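Local coordinates for putative HAD family hydrolase (Streptomyces avermitilis, PDB 3MMZ), which forms the C-terminal, KdsC-like HAD hydrolase domain of a longer protein that probably couples an N-acylneuraminate to CTP, giving the CMP-sugar and diphosphate, at residues D[13-18]-D[104-109]; D[57-62]-D[79-84]; D[85-90]-D[115-120]. All blocks are in the same frame, centred on the assembly; numbering follows the deposited sequence.

Contact 1 (D[13-18]-D[104-109]); sequences DAVVLD and RVLYVG. With CA (calcium ion), chain M.
Asp-13 and Arg-104 meet just before two adjacent parallel strands, 14-17 and 105-109, inclined to each other by 17°. Followed outward, the arginine skirts one oxygen of the aspartate. CB and CG pass Asp-13 OD2 at van der Waals range, and CD closes to 3.4 Å from it. The bend at chi3 (51°) brings NE to 2.6 Å from OD2, while NH2 reaches OD1, also at 2.6 Å. This is a side-on, two-pronged salt bridge: both oxygens lie in the guanidinium plane, yet both are approached from above the carboxylate, the two planes standing 45° apart. NH1 turns elsewhere, to the carbonyl of Glu-10.

Beyond this clasp the strands pair through Leu-106 N to Ala-14 O, Val-16 N to Leu-106 O (2.8 Å), Val-108 N to Val-16 O and Asp-18 N to Val-108 O. On one face Val-16 CG1 lies 3.7 Å from Tyr-107 CD1, and its CG2 meets Val-105. On the other, Leu-17 CD2 is pressed tightly against Val-108 CG2 (3.4 Å).

At the C-terminal end Asp-18 OD2 binds calcium at 2.4 Å, with Asp-20 O, Asn-110 OD1 and three waters. The main-chain bonds thus fix the strand end that carries Asp-18, whose OD2 is gripped by both calcium and Thr-22 OG1, consistent with the DxDx(T/V) metal site of HAD enzymes.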
loop_
_atom_site.group_PDB
_atom_site.type_symbol
_atom_site.label_atom_id
_atom_site.label_comp_id
_atom_site.label_asym_id
_atom_site.label_seq_id
_atom_site.Cartn_x
_atom_site.Cartn_y
_atom_site.Cartn_z
ATOM N N ASP D 13 -11.501 15.744 -31.001
ATOM C CA ASP D 13 -12.110 17.077 -30.998
ATOM C C ASP D 13 -12.968 17.335 -29.764
ATOM O O ASP D 13 -13.321 18.484 -29.479
ATOM C CB ASP D 13 -12.944 17.289 -32.263
ATOM C CG ASP D 13 -12.135 17.117 -33.526
ATOM O OD1 ASP D 13 -10.974 17.577 -33.572
ATOM O OD2 ASP D 13 -12.657 16.508 -34.476
ATOM N N ALA D 14 -13.292 16.271 -29.025
ATOM C CA ALA D 14 -14.186 16.369 -27.874
ATOM C C ALA D 14 -13.749 15.463 -26.725
ATOM O O ALA D 14 -13.197 14.390 -26.963
ATOM C CB ALA D 14 -15.596 16.007 -28.283
ATOM N N VAL D 15 -14.022 15.891 -25.495
ATOM C CA VAL D 15 -13.789 15.064 -24.300
ATOM C C VAL D 15 -15.082 15.002 -23.485
ATOM O O VAL D 15 -15.555 16.024 -22.959
ATOM C CB VAL D 15 -12.625 15.602 -23.415
ATOM C CG1 VAL D 15 -12.521 14.828 -22.102
ATOM C CG2 VAL D 15 -11.295 15.524 -24.160
ATOM N N VAL D 16 -15.647 13.802 -23.387
ATOM C CA VAL D 16 -16.889 13.596 -22.661
ATOM C C VAL D 16 -16.610 12.764 -21.415
ATOM O O VAL D 16 -15.978 11.708 -21.500
ATOM C CB VAL D 16 -17.970 12.927 -23.544
ATOM C CG1 VAL D 16 -19.285 12.797 -22.772
ATOM C CG2 VAL D 16 -18.197 13.743 -24.828
ATOM N N LEU D 17 -17.067 13.251 -20.269
ATOM C CA LEU D 17 -16.750 12.618 -18.983
ATOM C C LEU D 17 -17.986 12.087 -18.261
ATOM O O LEU D 17 -18.965 12.803 -18.069
ATOM C CB LEU D 17 -16.010 13.610 -18.064
ATOM C CG LEU D 17 -14.779 14.326 -18.627
ATOM C CD1 LEU D 17 -14.345 15.448 -17.686
ATOM C CD2 LEU D 17 -13.619 13.371 -18.867
ATOM N N ASP D 18 -17.931 10.816 -17.877
ATOM C CA ASP D 18 -18.805 10.287 -16.849
ATOM C C ASP D 18 -18.475 10.992 -15.516
ATOM O O ASP D 18 -17.410 11.598 -15.388
ATOM C CB ASP D 18 -18.616 8.774 -16.749
ATOM C CG ASP D 18 -19.364 8.170 -15.583
ATOM O OD1 ASP D 18 -20.593 8.370 -15.478
ATOM O OD2 ASP D 18 -18.714 7.510 -14.757
ATOM N N ARG D 104 -13.713 10.769 -33.240
ATOM C CA ARG D 104 -12.786 11.761 -32.688
ATOM C C ARG D 104 -13.266 12.253 -31.322
ATOM O O ARG D 104 -12.921 13.345 -30.879
ATOM C CB ARG D 104 -12.561 12.915 -33.684
ATOM C CG ARG D 104 -11.892 12.468 -34.999
ATOM C CD ARG D 104 -11.654 13.618 -35.981
ATOM N NE ARG D 104 -10.975 14.743 -35.340
ATOM C CZ ARG D 104 -9.660 14.858 -35.192
ATOM N NH1 ARG D 104 -8.839 13.923 -35.651
ATOM N NH2 ARG D 104 -9.164 15.919 -34.570
ATOM N N VAL D 105 -14.059 11.417 -30.653
ATOM C CA VAL D 105 -14.520 11.701 -29.306
ATOM C C VAL D 105 -13.791 10.797 -28.307
ATOM O O VAL D 105 -13.656 9.576 -28.511
ATOM C CB VAL D 105 -16.059 11.549 -29.175
ATOM C CG1 VAL D 105 -16.518 11.744 -27.725
ATOM C CG2 VAL D 105 -16.770 12.562 -30.085
ATOM N N LEU D 106 -13.308 11.419 -27.242
ATOM C CA LEU D 106 -12.745 10.689 -26.113
ATOM C C LEU D 106 -13.796 10.646 -25.011
ATOM O O LEU D 106 -14.268 11.686 -24.544
ATOM C CB LEU D 106 -11.458 11.370 -25.638
ATOM C CG LEU D 106 -10.572 10.610 -24.643
ATOM C CD1 LEU D 106 -9.156 11.165 -24.697
ATOM C CD2 LEU D 106 -11.143 10.745 -23.240
ATOM N N TYR D 107 -14.188 9.442 -24.609
ATOM C CA TYR D 107 -15.159 9.289 -23.537
ATOM C C TYR D 107 -14.525 8.539 -22.377
ATOM O O TYR D 107 -13.954 7.479 -22.583
ATOM C CB TYR D 107 -16.402 8.521 -24.010
ATOM C CG TYR D 107 -17.407 8.274 -22.891
ATOM C CD1 TYR D 107 -18.369 9.232 -22.570
ATOM C CD2 TYR D 107 -17.393 7.089 -22.157
ATOM C CE1 TYR D 107 -19.299 9.017 -21.543
ATOM C CE2 TYR D 107 -18.320 6.858 -21.126
ATOM C CZ TYR D 107 -19.270 7.830 -20.831
ATOM O OH TYR D 107 -20.186 7.629 -19.827
ATOM N N VAL D 108 -14.656 9.076 -21.168
ATOM C CA VAL D 108 -14.077 8.448 -19.968
ATOM C C VAL D 108 -15.167 7.876 -19.083
ATOM O O VAL D 108 -16.104 8.591 -18.716
ATOM C CB VAL D 108 -13.272 9.463 -19.113
ATOM C CG1 VAL D 108 -12.355 8.735 -18.120
ATOM C CG2 VAL D 108 -12.459 10.365 -19.998
ATOM N N GLY D 109 -15.035 6.601 -18.714
ATOM C CA GLY D 109 -16.015 5.962 -17.832
ATOM C C GLY D 109 -15.406 4.922 -16.914
ATOM O O GLY D 109 -14.186 4.719 -16.917
HETATM CA CA CA M . -19.964 6.006 -13.293
HETATM O O HOH W 1 -22.050 7.122 -12.912
HETATM O O HOH W 2 -20.222 4.726 -11.348
HETATM O O HOH W 3 -20.806 4.843 -15.149
#

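Contact 2 (D[57-62]-D[79-84]); sequences TMLILS and PVLHGI
Ile-60 holds Pro-79 and Leu-81 through its two backbone polar atoms, pairing strand 57-62 with strand 80-82, which lies at one edge of the parallel sheet within the chain.

Three hydrogen bonds define the pairing. Ile-60 N reaches Pro-79 O at 3.0 Å and is almost straight (177°); Leu-81 N returns to Ile-60 O at 2.8 Å; Ser-62 N ends the series on Leu-81 O at 3.0 Å. Weaker CA-H...O contacts reinforce two of these acceptors: Val-80 CA lies 3.4 Å from Ile-60 O, and Leu-61 CA 3.3 Å from Leu-81 O.

Apolar contacts occupy both faces. On one, Leu-61 and Leu-81 lie side by side with CD1 and CD2 respectively 3.7 Å apart. On the other, Val-80 CG2, anti to its backbone N because CG1 takes the position between N and carbonyl carbon (chi1 67°), lies 4.3 Å from Ile-60 CG2. Leu-59 CD1 touches CB of both Pro-79 and Leu-81.

Helix 68-76, the connection of this beta-alpha-beta unit, packs on Ile-60, Val-80 and His-82, and helix 87-98 on Leu-59 and Leu-61. His-82 ND1 hydrogen-bonds Glu-64 O. Cohesion here therefore rests on hydrogen bonds between backbone groups and on aliphatic contacts, without a charge pair across the strands, and it places the side chain of Ser-62 about 5 Å from that of the calcium ligand Asp-18.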
loop_
_atom_site.group_PDB
_atom_site.type_symbol
_atom_site.label_atom_id
_atom_site.label_comp_id
_atom_site.label_asym_id
_atom_site.label_seq_id
_atom_site.Cartn_x
_atom_site.Cartn_y
_atom_site.Cartn_z
ATOM N N THR D 57 -14.018 20.481 -27.302
ATOM C CA THR D 57 -15.408 20.544 -26.863
ATOM C C THR D 57 -15.632 19.579 -25.690
ATOM O O THR D 57 -15.386 18.376 -25.814
ATOM C CB THR D 57 -16.377 20.251 -28.027
ATOM O OG1 THR D 57 -16.054 21.098 -29.140
ATOM C CG2 THR D 57 -17.813 20.506 -27.600
HETATM N N MSE D 58 -16.085 20.120 -24.560
HETATM C CA MSE D 58 -16.203 19.372 -23.304
HETATM C C MSE D 58 -17.650 19.049 -22.970
HETATM O O MSE D 58 -18.573 19.743 -23.418
HETATM C CB MSE D 58 -15.614 20.168 -22.134
HETATM C CG MSE D 58 -14.302 20.880 -22.416
HETATM SE SE MSE D 58 -12.806 19.637 -22.613
HETATM C CE MSE D 58 -12.848 18.714 -20.896
ATOM N N LEU D 59 -17.843 18.004 -22.165
ATOM C CA LEU D 59 -19.175 17.600 -21.727
ATOM C C LEU D 59 -19.091 16.620 -20.578
ATOM O O LEU D 59 -18.299 15.683 -20.622
ATOM C CB LEU D 59 -19.951 16.948 -22.875
ATOM C CG LEU D 59 -21.409 16.550 -22.590
ATOM C CD1 LEU D 59 -22.292 17.771 -22.382
ATOM C CD2 LEU D 59 -21.964 15.655 -23.684
ATOM N N ILE D 60 -19.920 16.840 -19.560
ATOM C CA ILE D 60 -20.167 15.837 -18.535
ATOM C C ILE D 60 -21.516 15.180 -18.803
ATOM O O ILE D 60 -22.536 15.866 -18.948
ATOM C CB ILE D 60 -20.138 16.448 -17.123
ATOM C CG1 ILE D 60 -18.712 16.909 -16.797
ATOM C CG2 ILE D 60 -20.635 15.443 -16.102
ATOM C CD1 ILE D 60 -18.594 17.749 -15.542
ATOM N N LEU D 61 -21.500 13.852 -18.864
ATOM C CA LEU D 61 -22.672 13.048 -19.181
ATOM C C LEU D 61 -22.989 12.121 -18.009
ATOM O O LEU D 61 -22.119 11.381 -17.561
ATOM C CB LEU D 61 -22.385 12.226 -20.442
ATOM C CG LEU D 61 -23.474 11.349 -21.060
ATOM C CD1 LEU D 61 -24.620 12.205 -21.580
ATOM C CD2 LEU D 61 -22.887 10.532 -22.190
ATOM N N SER D 62 -24.226 12.166 -17.512
ATOM C CA SER D 62 -24.629 11.303 -16.392
ATOM C C SER D 62 -26.098 10.864 -16.439
ATOM O O SER D 62 -26.954 11.577 -16.957
ATOM C CB SER D 62 -24.304 11.965 -15.045
ATOM O OG SER D 62 -24.420 11.035 -13.980
ATOM N N PRO D 79 -20.544 22.170 -20.105
ATOM C CA PRO D 79 -21.949 21.771 -20.115
ATOM C C PRO D 79 -22.184 20.394 -19.494
ATOM O O PRO D 79 -21.277 19.558 -19.445
ATOM C CB PRO D 79 -22.318 21.754 -21.609
ATOM C CG PRO D 79 -21.203 22.439 -22.318
ATOM C CD PRO D 79 -19.989 22.268 -21.468
ATOM N N VAL D 80 -23.397 20.201 -18.998
ATOM C CA VAL D 80 -23.834 18.923 -18.487
ATOM C C VAL D 80 -24.998 18.384 -19.326
ATOM O O VAL D 80 -25.831 19.144 -19.824
ATOM C CB VAL D 80 -24.198 19.014 -16.971
ATOM C CG1 VAL D 80 -25.443 19.880 -16.735
ATOM C CG2 VAL D 80 -24.376 17.624 -16.371
ATOM N N LEU D 81 -25.015 17.068 -19.498
ATOM C CA LEU D 81 -26.136 16.359 -20.080
ATOM C C LEU D 81 -26.407 15.225 -19.096
ATOM O O LEU D 81 -25.747 14.192 -19.136
ATOM C CB LEU D 81 -25.747 15.844 -21.472
ATOM C CG LEU D 81 -26.744 15.333 -22.516
ATOM C CD1 LEU D 81 -27.771 16.388 -22.924
ATOM C CD2 LEU D 81 -25.974 14.829 -23.739
ATOM N N HIS D 82 -27.339 15.443 -18.168
ATOM C CA HIS D 82 -27.584 14.459 -17.106
ATOM C C HIS D 82 -29.067 14.231 -16.787
ATOM O O HIS D 82 -29.935 14.972 -17.259
ATOM C CB HIS D 82 -26.777 14.798 -15.840
ATOM C CG HIS D 82 -27.505 15.676 -14.870
ATOM N ND1 HIS D 82 -27.901 15.238 -13.623
ATOM C CD2 HIS D 82 -27.918 16.962 -14.967
ATOM C CE1 HIS D 82 -28.522 16.218 -12.992
ATOM N NE2 HIS D 82 -28.545 17.276 -13.785
ATOM N N GLY D 83 -29.337 13.199 -15.980
ATOM C CA GLY D 83 -30.704 12.731 -15.714
ATOM C C GLY D 83 -31.287 12.007 -16.920
ATOM O O GLY D 83 -32.503 12.003 -17.123
ATOM N N ILE D 84 -30.408 11.376 -17.702
ATOM C CA ILE D 84 -30.737 10.843 -19.029
ATOM C C ILE D 84 -31.186 9.386 -18.967
ATOM O O ILE D 84 -30.549 8.564 -18.295
ATOM C CB ILE D 84 -29.505 10.943 -19.993
ATOM C CG1 ILE D 84 -28.955 12.378 -20.079
ATOM C CG2 ILE D 84 -29.829 10.363 -21.375
ATOM C CD1 ILE D 84 -29.822 13.376 -20.846
#

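Contact 3 (D[85-90]-D[115-120]); sequences DRKDLA and LPCFAL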
loop_
_atom_site.group_PDB
_atom_site.type_symbol
_atom_site.label_atom_id
_atom_site.label_comp_id
_atom_site.label_asym_id
_atom_site.label_seq_id
_atom_site.Cartn_x
_atom_site.Cartn_y
_atom_site.Cartn_z
ATOM N N ASP D 85 -32.275 9.074 -19.675
ATOM C CA ASP D 85 -32.728 7.688 -19.860
ATOM C C ASP D 85 -31.599 6.815 -20.436
ATOM O O ASP D 85 -31.041 5.966 -19.726
ATOM C CB ASP D 85 -33.975 7.641 -20.759
ATOM C CG ASP D 85 -34.488 6.215 -21.009
ATOM O OD1 ASP D 85 -34.246 5.311 -20.174
ATOM O OD2 ASP D 85 -35.152 5.999 -22.050
ATOM N N ARG D 86 -31.265 7.034 -21.709
ATOM C CA ARG D 86 -30.206 6.268 -22.366
ATOM C C ARG D 86 -28.991 7.109 -22.746
ATOM O O ARG D 86 -29.027 7.928 -23.668
ATOM C CB ARG D 86 -30.746 5.481 -23.555
ATOM C CG ARG D 86 -31.300 4.127 -23.144
ATOM C CD ARG D 86 -31.486 3.221 -24.328
ATOM N NE ARG D 86 -30.248 3.023 -25.082
ATOM C CZ ARG D 86 -30.204 2.525 -26.314
ATOM N NH1 ARG D 86 -31.326 2.182 -26.932
ATOM N NH2 ARG D 86 -29.041 2.379 -26.934
ATOM N N LYS D 87 -27.915 6.864 -22.006
ATOM C CA LYS D 87 -26.689 7.637 -22.055
ATOM C C LYS D 87 -26.101 7.702 -23.459
ATOM O O LYS D 87 -25.810 8.779 -23.970
ATOM C CB LYS D 87 -25.679 7.001 -21.091
ATOM C CG LYS D 87 -24.722 7.962 -20.486
ATOM C CD LYS D 87 -24.392 7.585 -19.056
ATOM C CE LYS D 87 -23.422 6.422 -18.970
ATOM N NZ LYS D 87 -22.777 6.400 -17.622
ATOM N N ASP D 88 -25.936 6.536 -24.071
ATOM C CA ASP D 88 -25.331 6.414 -25.393
ATOM C C ASP D 88 -26.107 7.144 -26.504
ATOM O O ASP D 88 -25.499 7.759 -27.378
ATOM C CB ASP D 88 -25.135 4.933 -25.748
ATOM C CG ASP D 88 -26.445 4.165 -25.830
ATOM O OD1 ASP D 88 -27.300 4.305 -24.926
ATOM O OD2 ASP D 88 -26.622 3.408 -26.801
ATOM N N LEU D 89 -27.437 7.079 -26.459
ATOM C CA LEU D 89 -28.282 7.811 -27.422
ATOM C C LEU D 89 -28.136 9.318 -27.278
ATOM O O LEU D 89 -28.067 10.048 -28.276
ATOM C CB LEU D 89 -29.749 7.426 -27.257
ATOM C CG LEU D 89 -30.083 5.958 -27.511
ATOM C CD1 LEU D 89 -31.557 5.717 -27.245
ATOM C CD2 LEU D 89 -29.709 5.584 -28.938
ATOM N N ALA D 90 -28.080 9.776 -26.028
ATOM C CA ALA D 90 -27.879 11.184 -25.738
ATOM C C ALA D 90 -26.542 11.643 -26.315
ATOM O O ALA D 90 -26.445 12.728 -26.895
ATOM C CB ALA D 90 -27.939 11.432 -24.239
ATOM N N LEU D 115 -20.491 0.978 -21.216
ATOM C CA LEU D 115 -20.072 0.160 -22.355
ATOM C C LEU D 115 -20.734 0.565 -23.676
ATOM O O LEU D 115 -20.064 0.592 -24.698
ATOM C CB LEU D 115 -20.233 -1.345 -22.075
ATOM C CG LEU D 115 -19.298 -1.881 -20.971
ATOM C CD1 LEU D 115 -19.724 -3.305 -20.603
ATOM C CD2 LEU D 115 -17.841 -1.834 -21.419
ATOM N N PRO D 116 -22.041 0.901 -23.658
ATOM C CA PRO D 116 -22.633 1.388 -24.917
ATOM C C PRO D 116 -22.027 2.717 -25.419
ATOM O O PRO D 116 -21.933 2.925 -26.634
ATOM C CB PRO D 116 -24.129 1.536 -24.576
ATOM C CG PRO D 116 -24.353 0.574 -23.452
ATOM C CD PRO D 116 -23.068 0.648 -22.632
ATOM N N CYS D 117 -21.617 3.605 -24.513
ATOM C CA CYS D 117 -20.909 4.825 -24.927
ATOM C C CYS D 117 -19.537 4.488 -25.502
ATOM O O CYS D 117 -19.133 5.062 -26.513
ATOM C CB CYS D 117 -20.747 5.814 -23.768
ATOM S SG CYS D 117 -22.296 6.592 -23.295
ATOM N N PHE D 118 -18.843 3.549 -24.853
ATOM C CA PHE D 118 -17.540 3.055 -25.303
ATOM C C PHE D 118 -17.636 2.585 -26.762
ATOM O O PHE D 118 -16.791 2.939 -27.576
ATOM C CB PHE D 118 -17.063 1.889 -24.409
ATOM C CG PHE D 118 -16.255 2.301 -23.199
ATOM C CD1 PHE D 118 -16.402 3.555 -22.613
ATOM C CD2 PHE D 118 -15.340 1.401 -22.636
ATOM C CE1 PHE D 118 -15.631 3.918 -21.493
ATOM C CE2 PHE D 118 -14.580 1.742 -21.522
ATOM C CZ PHE D 118 -14.715 3.005 -20.950
ATOM N N ALA D 119 -18.673 1.808 -27.078
ATOM C CA ALA D 119 -18.890 1.282 -28.441
ATOM C C ALA D 119 -19.138 2.381 -29.480
ATOM O O ALA D 119 -18.795 2.219 -30.655
ATOM C CB ALA D 119 -20.041 0.261 -28.466
ATOM N N LEU D 120 -19.751 3.476 -29.041
ATOM C CA LEU D 120 -20.073 4.616 -29.902
ATOM C C LEU D 120 -18.843 5.427 -30.339
ATOM O O LEU D 120 -18.797 5.922 -31.465
ATOM C CB LEU D 120 -21.040 5.552 -29.168
ATOM C CG LEU D 120 -22.232 6.292 -29.789
ATOM C CD1 LEU D 120 -22.013 6.792 -31.224
ATOM C CD2 LEU D 120 -23.460 5.403 -29.730
#
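Helices 87-98 and 115-120 come so close that Asp-88 CA and Cys-117 CA are 4.7 Å apart, close enough for Cys-117 SG to touch the Asp-88 backbone. Both helices belong to the Rossmann-like alpha/beta fold of the HAD family and contact strand 105-109 through Tyr-107.

Cys-117 lies at the junction: its SG, set beside its own backbone N (chi1 -71°), lies 3.7 Å from Asp-88 CA. Lys-87 CG touches the same sulphur at 4.0 Å, whereas its NZ travels on to a salt bridge with Asp-114 and a hydrogen bond with Asn-113. Lys-87 NZ also forms a long, weak ion pair with Asp-18 OD1, an arrangement consistent with the active-site lysine of HAD phosphatases.

Asp-88 meets Pro-116 without hydrogen bonding across the helices. Its CG takes the crowded position between backbone N and carbonyl carbon (chi1 62°) and lies 3.7 Å from Pro-116 CB. The carboxylate is held by Arg-86, at the N-cap position, whose NE reaches OD1 at 3.2 Å and whose NH2 reaches OD2 at 2.6 Å. Each oxygen uses its syn lone pair and stands 16° out of the guanidinium plane. An alanine in place of Asp-88 would probably leave the Arg-86 guanidinium without its anionic mate, more able to turn, and open a gap where CG touched Pro-116.

Farther along, Leu-120 CD2 comes 3.9 Å from Asp-88 O, while Phe-118 and Ala-119 pack on Leu-3 of a second subunit. On one face of the Arg-86 guanidinium, Leu-89 CD1 rests 3.4 Å above the plane, displaced toward the rim.

In the fold
The centres of contacts 1 and 2 lie 10 Å apart, and that of contact 3 about 12 Å from each. Contacts 1 and 2 share the parallel sheet, in which strands 80-82, 57-62, 14-17 and 105-109 follow side by side; Leu-17 N to Leu-59 O (2.7 Å) is a probable hydrogen bond between them. Along the chain contact 2 is nested inside the loop closed by contact 1, contact 3 follows contact 2, and contacts 1 and 3 interleave. Helix 87-98 packs against this sheet, with Lys-87 touching Leu-61 and Tyr-107. Asp-18 binds the calcium, and the side chains of Ser-62 in contact 2 and Lys-87 in contact 3 approach the ion to about 7 and 5 Å.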